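Local coordinates for protein putative C39-like peptidase (PDB 3ERV) that is of unknown function but probably works as a papain-like cysteine peptidase of the C39 type, at residues A[75-80]-A[91-97]; A[123-129]-A[218-224]; A[149-155]-A[208-213]. All coordinates share one frame. Numbering follows the deposited sequence.

Contact 1 of 3, residues A[75-80]-A[91-97]; sequences IKKVDF and EGFVGNI. With EDO (1,2-ethanediol), chain B.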
# COMPACT_ATOMS: atom_id res chain seq x y z
N ILE A 75 6.34 0.81 12.10
CA ILE A 75 5.02 1.26 11.78
C ILE A 75 4.24 1.45 13.07
O ILE A 75 4.33 0.63 13.98
CB ILE A 75 4.27 0.32 10.80
CG1 ILE A 75 2.95 0.96 10.39
CG2 ILE A 75 3.97 -1.01 11.43
CD1 ILE A 75 3.05 1.98 9.35
N LYS A 76 3.52 2.55 13.17
CA LYS A 76 2.69 2.80 14.35
C LYS A 76 1.62 1.69 14.42
O LYS A 76 1.05 1.27 13.39
CB LYS A 76 2.08 4.19 14.24
CG LYS A 76 1.03 4.56 15.33
CD LYS A 76 0.62 6.03 15.18
CE LYS A 76 -0.22 6.56 16.37
NZ LYS A 76 -0.30 8.07 16.32
N LYS A 77 1.38 1.18 15.62
CA LYS A 77 0.41 0.11 15.79
C LYS A 77 -0.75 0.50 16.70
O LYS A 77 -0.56 1.28 17.64
CB LYS A 77 1.12 -1.12 16.38
CG LYS A 77 2.27 -1.52 15.40
CD LYS A 77 2.81 -2.86 15.54
CE LYS A 77 3.93 -3.03 14.51
NZ LYS A 77 5.06 -2.05 14.83
N VAL A 78 -1.92 -0.09 16.44
CA VAL A 78 -3.05 -0.02 17.37
C VAL A 78 -3.59 -1.40 17.69
O VAL A 78 -3.47 -2.33 16.91
CB VAL A 78 -4.18 0.90 16.85
CG1 VAL A 78 -3.69 2.33 16.68
CG2 VAL A 78 -4.76 0.38 15.51
N ASP A 79 -4.15 -1.56 18.87
CA ASP A 79 -4.73 -2.84 19.23
C ASP A 79 -5.87 -3.22 18.29
O ASP A 79 -6.60 -2.34 17.85
CB ASP A 79 -5.25 -2.80 20.65
CG ASP A 79 -4.16 -2.90 21.65
OD1 ASP A 79 -3.01 -3.16 21.23
OD2 ASP A 79 -4.44 -2.71 22.84
N PHE A 80 -5.99 -4.51 17.99
CA PHE A 80 -7.11 -5.04 17.20
C PHE A 80 -8.49 -4.70 17.84
O PHE A 80 -9.42 -4.24 17.16
CB PHE A 80 -7.01 -6.55 17.05
CG PHE A 80 -7.97 -7.11 16.04
CD1 PHE A 80 -7.71 -7.01 14.68
CD2 PHE A 80 -9.17 -7.71 16.45
CE1 PHE A 80 -8.61 -7.52 13.75
CE2 PHE A 80 -10.08 -8.20 15.53
CZ PHE A 80 -9.81 -8.13 14.18
N GLU A 91 -5.29 5.08 12.16
CA GLU A 91 -4.47 5.48 13.31
C GLU A 91 -3.13 4.70 13.39
O GLU A 91 -2.08 5.27 13.69
CB GLU A 91 -5.24 5.36 14.59
CG GLU A 91 -4.65 6.25 15.67
CD GLU A 91 -5.19 5.92 17.07
OE1 GLU A 91 -6.37 5.47 17.16
OE2 GLU A 91 -4.45 6.13 18.07
N GLY A 92 -3.16 3.43 13.07
CA GLY A 92 -1.94 2.64 13.03
C GLY A 92 -2.23 1.30 12.37
O GLY A 92 -3.39 1.01 12.00
N PHE A 93 -1.18 0.47 12.27
CA PHE A 93 -1.41 -0.90 11.85
C PHE A 93 -2.29 -1.60 12.88
O PHE A 93 -1.98 -1.61 14.07
CB PHE A 93 -0.08 -1.68 11.64
CG PHE A 93 -0.29 -3.04 11.08
CD1 PHE A 93 -0.10 -3.27 9.73
CD2 PHE A 93 -0.74 -4.09 11.91
CE1 PHE A 93 -0.32 -4.58 9.19
CE2 PHE A 93 -0.99 -5.37 11.38
CZ PHE A 93 -0.78 -5.63 10.03
N VAL A 94 -3.36 -2.24 12.43
CA VAL A 94 -4.34 -2.83 13.38
C VAL A 94 -4.03 -4.30 13.69
O VAL A 94 -4.17 -5.19 12.81
CB VAL A 94 -5.85 -2.73 12.87
CG1 VAL A 94 -6.84 -3.32 13.93
CG2 VAL A 94 -6.23 -1.30 12.55
N GLY A 95 -3.61 -4.56 14.92
CA GLY A 95 -3.34 -5.90 15.31
C GLY A 95 -1.96 -6.40 14.90
O GLY A 95 -0.98 -5.63 14.93
N ASN A 96 -1.90 -7.67 14.53
CA ASN A 96 -0.64 -8.41 14.44
C ASN A 96 -0.08 -8.45 13.03
O ASN A 96 -0.67 -9.04 12.12
CB ASN A 96 -0.84 -9.82 15.01
CG ASN A 96 0.47 -10.45 15.43
OD1 ASN A 96 1.35 -10.71 14.58
ND2 ASN A 96 0.64 -10.67 16.75
N ILE A 97 1.02 -7.73 12.82
CA ILE A 97 1.69 -7.69 11.53
C ILE A 97 2.44 -9.02 11.19
O ILE A 97 2.65 -9.33 10.02
CB ILE A 97 2.65 -6.48 11.47
CG1 ILE A 97 3.08 -6.17 10.02
CG2 ILE A 97 3.85 -6.71 12.46
CD1 ILE A 97 3.67 -4.74 9.87
C1 EDO B . 2.72 -6.60 15.76
O1 EDO B . 1.73 -5.91 15.01
C2 EDO B . 2.39 -6.70 17.22
O2 EDO B . 1.46 -7.76 17.47
O HOH W 1 -1.62 7.83 13.56

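Contact 2 of 3, residues A[123-129]-A[218-224]; sequences KAVDLTG and SQAISYV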
# COMPACT_ATOMS: atom_id res chain seq x y z
N LYS A 123 11.10 14.38 0.87
CA LYS A 123 10.64 13.88 -0.45
C LYS A 123 9.36 13.06 -0.45
O LYS A 123 8.68 12.93 -1.46
CB LYS A 123 11.74 13.05 -1.11
CG LYS A 123 13.04 13.78 -1.27
CD LYS A 123 14.02 12.95 -2.04
CE LYS A 123 15.39 13.61 -2.02
NZ LYS A 123 16.36 12.96 -2.96
N ALA A 124 9.03 12.44 0.67
CA ALA A 124 7.86 11.57 0.72
C ALA A 124 6.59 12.43 0.50
O ALA A 124 6.50 13.58 0.99
CB ALA A 124 7.81 10.82 2.03
N VAL A 125 5.64 11.91 -0.29
CA VAL A 125 4.38 12.61 -0.55
C VAL A 125 3.20 11.64 -0.43
O VAL A 125 3.30 10.45 -0.77
CB VAL A 125 4.35 13.24 -1.99
CG1 VAL A 125 5.38 14.35 -2.11
CG2 VAL A 125 4.64 12.18 -3.05
N ASP A 126 2.08 12.14 0.09
CA ASP A 126 0.86 11.36 0.18
C ASP A 126 -0.05 11.79 -0.97
O ASP A 126 -0.54 12.94 -1.02
CB ASP A 126 0.17 11.64 1.50
CG ASP A 126 -0.98 10.67 1.77
OD1 ASP A 126 -1.58 10.11 0.81
OD2 ASP A 126 -1.24 10.43 2.96
N LEU A 127 -0.27 10.90 -1.93
CA LEU A 127 -1.07 11.27 -3.07
C LEU A 127 -2.49 10.79 -2.87
O LEU A 127 -3.21 10.66 -3.84
CB LEU A 127 -0.49 10.66 -4.36
CG LEU A 127 0.97 11.03 -4.65
CD1 LEU A 127 1.57 10.27 -5.85
CD2 LEU A 127 1.01 12.52 -4.89
N THR A 128 -2.89 10.51 -1.65
CA THR A 128 -4.24 9.97 -1.42
C THR A 128 -5.34 10.96 -1.85
O THR A 128 -5.24 12.14 -1.54
CB THR A 128 -4.39 9.57 0.04
OG1 THR A 128 -3.51 8.46 0.28
CG2 THR A 128 -5.87 9.19 0.42
N GLY A 129 -6.34 10.51 -2.60
CA GLY A 129 -7.39 11.41 -3.08
C GLY A 129 -7.13 12.07 -4.43
O GLY A 129 -8.02 12.66 -5.00
N SER A 218 -8.80 5.63 -2.83
CA SER A 218 -7.74 6.30 -3.61
C SER A 218 -6.43 6.52 -2.80
O SER A 218 -5.79 7.56 -2.93
CB SER A 218 -8.27 7.64 -4.14
OG SER A 218 -9.15 7.41 -5.23
N GLN A 219 -6.07 5.55 -1.96
CA GLN A 219 -4.94 5.72 -1.05
C GLN A 219 -3.61 5.44 -1.75
O GLN A 219 -3.45 4.38 -2.37
CB GLN A 219 -5.08 4.84 0.16
CG GLN A 219 -6.48 4.74 0.78
CD GLN A 219 -6.39 3.97 2.08
OE1 GLN A 219 -5.45 4.17 2.83
NE2 GLN A 219 -7.35 3.07 2.36
N ALA A 220 -2.67 6.38 -1.67
CA ALA A 220 -1.38 6.22 -2.38
C ALA A 220 -0.28 7.04 -1.79
O ALA A 220 -0.49 8.17 -1.40
CB ALA A 220 -1.52 6.55 -3.83
N ILE A 221 0.91 6.45 -1.71
CA ILE A 221 2.09 7.12 -1.16
C ILE A 221 3.21 7.06 -2.21
O ILE A 221 3.44 6.02 -2.84
CB ILE A 221 2.63 6.41 0.12
CG1 ILE A 221 1.60 6.38 1.26
CG2 ILE A 221 3.99 7.00 0.57
CD1 ILE A 221 1.06 7.70 1.56
N SER A 222 3.94 8.15 -2.37
CA SER A 222 5.12 8.10 -3.23
C SER A 222 6.20 9.03 -2.68
O SER A 222 6.21 9.33 -1.47
CB SER A 222 4.77 8.45 -4.69
OG SER A 222 5.89 8.23 -5.56
N TYR A 223 7.10 9.47 -3.54
CA TYR A 223 8.04 10.49 -3.14
C TYR A 223 8.40 11.31 -4.39
O TYR A 223 8.06 10.94 -5.52
CB TYR A 223 9.31 9.85 -2.50
CG TYR A 223 10.04 8.94 -3.50
CD1 TYR A 223 11.15 9.40 -4.22
CD2 TYR A 223 9.57 7.65 -3.76
CE1 TYR A 223 11.79 8.57 -5.16
CE2 TYR A 223 10.20 6.81 -4.68
CZ TYR A 223 11.31 7.27 -5.38
OH TYR A 223 11.94 6.42 -6.31
N VAL A 224 9.10 12.43 -4.19
CA VAL A 224 9.55 13.22 -5.33
C VAL A 224 11.09 13.25 -5.45
O VAL A 224 11.82 13.11 -4.44
CB VAL A 224 8.92 14.65 -5.31
CG1 VAL A 224 7.40 14.55 -5.48
CG2 VAL A 224 9.28 15.37 -4.01

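Contact 3 of 3, residues A[149-155]-A[208-213]; sequences TNATFAP and KFEQAW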
# COMPACT_ATOMS: atom_id res chain seq x y z
N THR A 149 -5.30 -1.42 -2.15
CA THR A 149 -6.38 -1.87 -3.04
C THR A 149 -6.95 -3.13 -2.44
O THR A 149 -6.84 -3.32 -1.23
CB THR A 149 -5.90 -2.14 -4.48
OG1 THR A 149 -7.02 -2.50 -5.30
CG2 THR A 149 -4.88 -3.29 -4.53
N ASN A 150 -7.56 -4.00 -3.25
CA ASN A 150 -7.92 -5.34 -2.73
C ASN A 150 -7.24 -6.42 -3.57
O ASN A 150 -6.87 -6.19 -4.71
CB ASN A 150 -9.44 -5.54 -2.67
CG ASN A 150 -10.03 -5.82 -4.06
OD1 ASN A 150 -9.93 -6.93 -4.58
ND2 ASN A 150 -10.57 -4.80 -4.66
N ALA A 151 -7.09 -7.61 -2.99
CA ALA A 151 -6.30 -8.68 -3.62
C ALA A 151 -6.73 -9.09 -5.06
O ALA A 151 -5.91 -9.66 -5.81
CB ALA A 151 -6.23 -9.87 -2.71
N THR A 152 -7.99 -8.81 -5.44
CA THR A 152 -8.49 -9.17 -6.79
C THR A 152 -8.19 -8.10 -7.83
O THR A 152 -8.33 -8.34 -9.03
CB THR A 152 -10.04 -9.35 -6.85
OG1 THR A 152 -10.69 -8.07 -6.82
CG2 THR A 152 -10.56 -10.24 -5.73
N PHE A 153 -7.82 -6.91 -7.37
CA PHE A 153 -7.55 -5.82 -8.29
C PHE A 153 -8.77 -5.48 -9.15
O PHE A 153 -8.63 -4.96 -10.26
CB PHE A 153 -6.35 -6.16 -9.16
CG PHE A 153 -5.12 -6.54 -8.38
CD1 PHE A 153 -4.57 -5.65 -7.43
CD2 PHE A 153 -4.51 -7.76 -8.57
CE1 PHE A 153 -3.46 -6.01 -6.70
CE2 PHE A 153 -3.39 -8.12 -7.84
CZ PHE A 153 -2.87 -7.24 -6.89
N ALA A 154 -9.96 -5.77 -8.63
CA ALA A 154 -11.20 -5.36 -9.27
C ALA A 154 -12.17 -4.92 -8.20
O ALA A 154 -12.03 -5.30 -7.03
CB ALA A 154 -11.80 -6.50 -10.13
N PRO A 155 -13.14 -4.08 -8.59
CA PRO A 155 -14.11 -3.57 -7.62
C PRO A 155 -14.85 -4.72 -6.92
O PRO A 155 -15.10 -5.81 -7.51
CB PRO A 155 -15.05 -2.71 -8.47
CG PRO A 155 -14.18 -2.31 -9.67
CD PRO A 155 -13.33 -3.51 -9.94
N LYS A 208 -10.23 -2.10 -14.28
CA LYS A 208 -10.70 -2.75 -13.05
C LYS A 208 -9.78 -2.38 -11.86
O LYS A 208 -10.25 -2.12 -10.74
CB LYS A 208 -10.67 -4.26 -13.24
CG LYS A 208 -11.73 -4.81 -14.23
CD LYS A 208 -13.00 -5.12 -13.50
CE LYS A 208 -14.24 -4.48 -14.17
NZ LYS A 208 -14.51 -3.04 -13.74
N PHE A 209 -8.48 -2.39 -12.13
CA PHE A 209 -7.46 -1.93 -11.19
C PHE A 209 -7.75 -0.55 -10.65
O PHE A 209 -7.75 -0.32 -9.42
CB PHE A 209 -6.07 -1.92 -11.85
CG PHE A 209 -4.95 -1.57 -10.89
CD1 PHE A 209 -4.26 -2.56 -10.23
CD2 PHE A 209 -4.64 -0.25 -10.63
CE1 PHE A 209 -3.24 -2.24 -9.35
CE2 PHE A 209 -3.63 0.09 -9.76
CZ PHE A 209 -2.93 -0.91 -9.11
N GLU A 210 -8.04 0.38 -11.55
CA GLU A 210 -8.25 1.75 -11.13
C GLU A 210 -9.49 1.88 -10.27
O GLU A 210 -9.54 2.70 -9.34
CB GLU A 210 -8.36 2.67 -12.35
CG GLU A 210 -7.19 2.60 -13.30
CD GLU A 210 -7.42 3.46 -14.55
OE1 GLU A 210 -8.58 3.83 -14.78
OE2 GLU A 210 -6.46 3.75 -15.30
N GLN A 211 -10.51 1.09 -10.61
CA GLN A 211 -11.81 1.17 -9.94
C GLN A 211 -11.72 0.57 -8.53
O GLN A 211 -12.28 1.12 -7.57
CB GLN A 211 -12.88 0.43 -10.75
CG GLN A 211 -13.30 1.17 -12.01
CD GLN A 211 -14.19 0.32 -12.90
OE1 GLN A 211 -14.12 -0.92 -12.89
NE2 GLN A 211 -15.03 0.99 -13.70
N ALA A 212 -11.02 -0.55 -8.44
CA ALA A 212 -10.68 -1.16 -7.14
C ALA A 212 -9.93 -0.16 -6.23
O ALA A 212 -10.25 -0.02 -5.05
CB ALA A 212 -9.87 -2.44 -7.35
N TRP A 213 -8.93 0.52 -6.81
CA TRP A 213 -8.09 1.53 -6.10
C TRP A 213 -8.95 2.67 -5.56
O TRP A 213 -8.86 3.04 -4.38
CB TRP A 213 -7.00 2.10 -7.02
CG TRP A 213 -6.19 3.18 -6.35
CD1 TRP A 213 -5.38 3.05 -5.25
CD2 TRP A 213 -6.13 4.56 -6.73
NE1 TRP A 213 -4.80 4.28 -4.93
CE2 TRP A 213 -5.27 5.22 -5.82
CE3 TRP A 213 -6.74 5.32 -7.75
CZ2 TRP A 213 -5.00 6.58 -5.89
CZ3 TRP A 213 -6.48 6.67 -7.82
CH2 TRP A 213 -5.60 7.29 -6.91
O HOH W 2 -5.95 -1.61 -7.72
O HOH W 3 -11.57 -2.26 -3.77

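Contact 1 of 3, residues A[75-80]-A[91-97]
Two short parallel strands, 77-78 and 93-94, pair here as part of a small mixed sheet beside the main body of this C39-like fold. The backbone bonds alternate: Phe93 N to Lys76 O at 2.6 Å, Val78 N to Phe93 O at 2.8 Å, and Gly95 N to Val78 O at 3.0 Å. Shape decides much of the rest. Gly92 lets the strands close up, since a side chain on it would run into Lys76 O and crowd Val78 CG1. Val78 and Val94 sit on one face, meeting CG2 to CG2 at 3.7 Å, and the ring of Phe80 packs against the other methyl of Val94, CD1 to CG1 at 3.9 Å. Beside the face that carries Lys77 and Phe93, Ile75 CG2 lies 4.1 Å from both Phe93 CB and Ile97 CD1, filling the hollow between them, with Val52 of helix 50-61 and Leu112 and Leu115 of helix 109-119 also packed on Ile75. At the outer edge Lys76 stretches along Glu91, where a water accepts from Lys76 NZ at 3.1 Å and donates to Glu91 O at 2.6 Å.

Contact 2 of 3, residues A[123-129]-A[218-224]
This is an antiparallel strand pairing inside the large curled sheet of the papain-like fold, joining strand 124-126 to strand 220-223 near the C-terminus. The short strand axes come within 4.3 Å and run at 153°. Val125 and Ser222 form the hydrogen-bonded pair, Val125 N to Ser222 O and Ser222 N to Val125 O both 2.9 Å; Ala124-Tyr223 and Asp126-Ile221 are the non-hydrogen-bonded pairs beside it. Val224 N to Lys123 O (2.8 Å) and Leu127 N to Ala220 O (2.8 Å) carry the pairing outward. Past Leu127 a side chain takes over: Ala220 N donates to Thr128 OG1 at 3.0 Å, while Thr128 OG1 itself donates to Asp126 OD1 at 2.6 Å. Asp126 OD1 also accepts from Thr128 N at 2.8 Å, an Asx turn that bends the chain so that Gly129 N still reaches Ser218 O at 3.0 Å. Val125, on the same face as Ser222, meets Val224 beyond the strand end, CG1 to CG1 at 3.9 Å. On the other face Phe113 of helix 109-119 touches Ala124, Asp126 and Ile221, and Asp126 OD2 bonds His109; strand 145-150 continues the sheet beyond 220-223, and helix 50-61 packs on Tyr223.

Contact 3 of 3, residues A[149-155]-A[208-213]
Thr149, near the end of strand 145-150, faces helix 206-215 with its hydroxyl: OG1 lies 3.5 Å from Ala212 CB, and a water bonded to Thr149 OG1 (2.8 Å) donates to Phe209 O (2.8 Å). Asn150 uses a second water, which accepts from its ND2 and donates to Ala212 O, both at 2.9 Å. From Asn150 to Phe153 the chain makes a type I turn. Asn150 OD1 takes Thr152 N at 2.8 Å as an Asx turn, and Thr152 OG1 takes Ala154 N at 3.0 Å as an ST turn, so the turn is braced from within. Phe153 then meets the helix, its CD1 4.1 Å from Phe209 CE1, with Ile192 and Val204 of neighbouring strands touching both rings. Ala154 follows, its carbonyl carbon C 3.5 Å from Ala212 CB, the small side chain that allows the close approach. Pro155 closes the run, CG against Gln211 CB at 3.2 Å. The two segments are thus joined by van der Waals packing and water bridges: a helix laid against a strand end and its turn. Phe153 also touches Asp194, part of a possible Cys50-His178-Asp194 triad consistent with a papain-like cysteine peptidase.

Overall arrangement
Along the chain contact 1 closes first; contact 2 then opens at 123-129 and closes at 218-224, with both segments of contact 3 falling between. Contacts 2 and 3 share the large antiparallel sheet, where strands 145-150 and 220-223 are neighbours, and helix 206-215 leads directly into strand 220-223. Their centres are 18 Å apart, yet they touch: Trp213 NE1 lies 2.9 Å from Gln219 O, a probable hydrogen bond. Contact 1 belongs to a separate small sheet, its centre about 20 Å from contact 2 and 23 Å from contact 3. Helices 50-61 and 109-119 touch both contacts 1 and 2, so these helices link the small sheet to the large one.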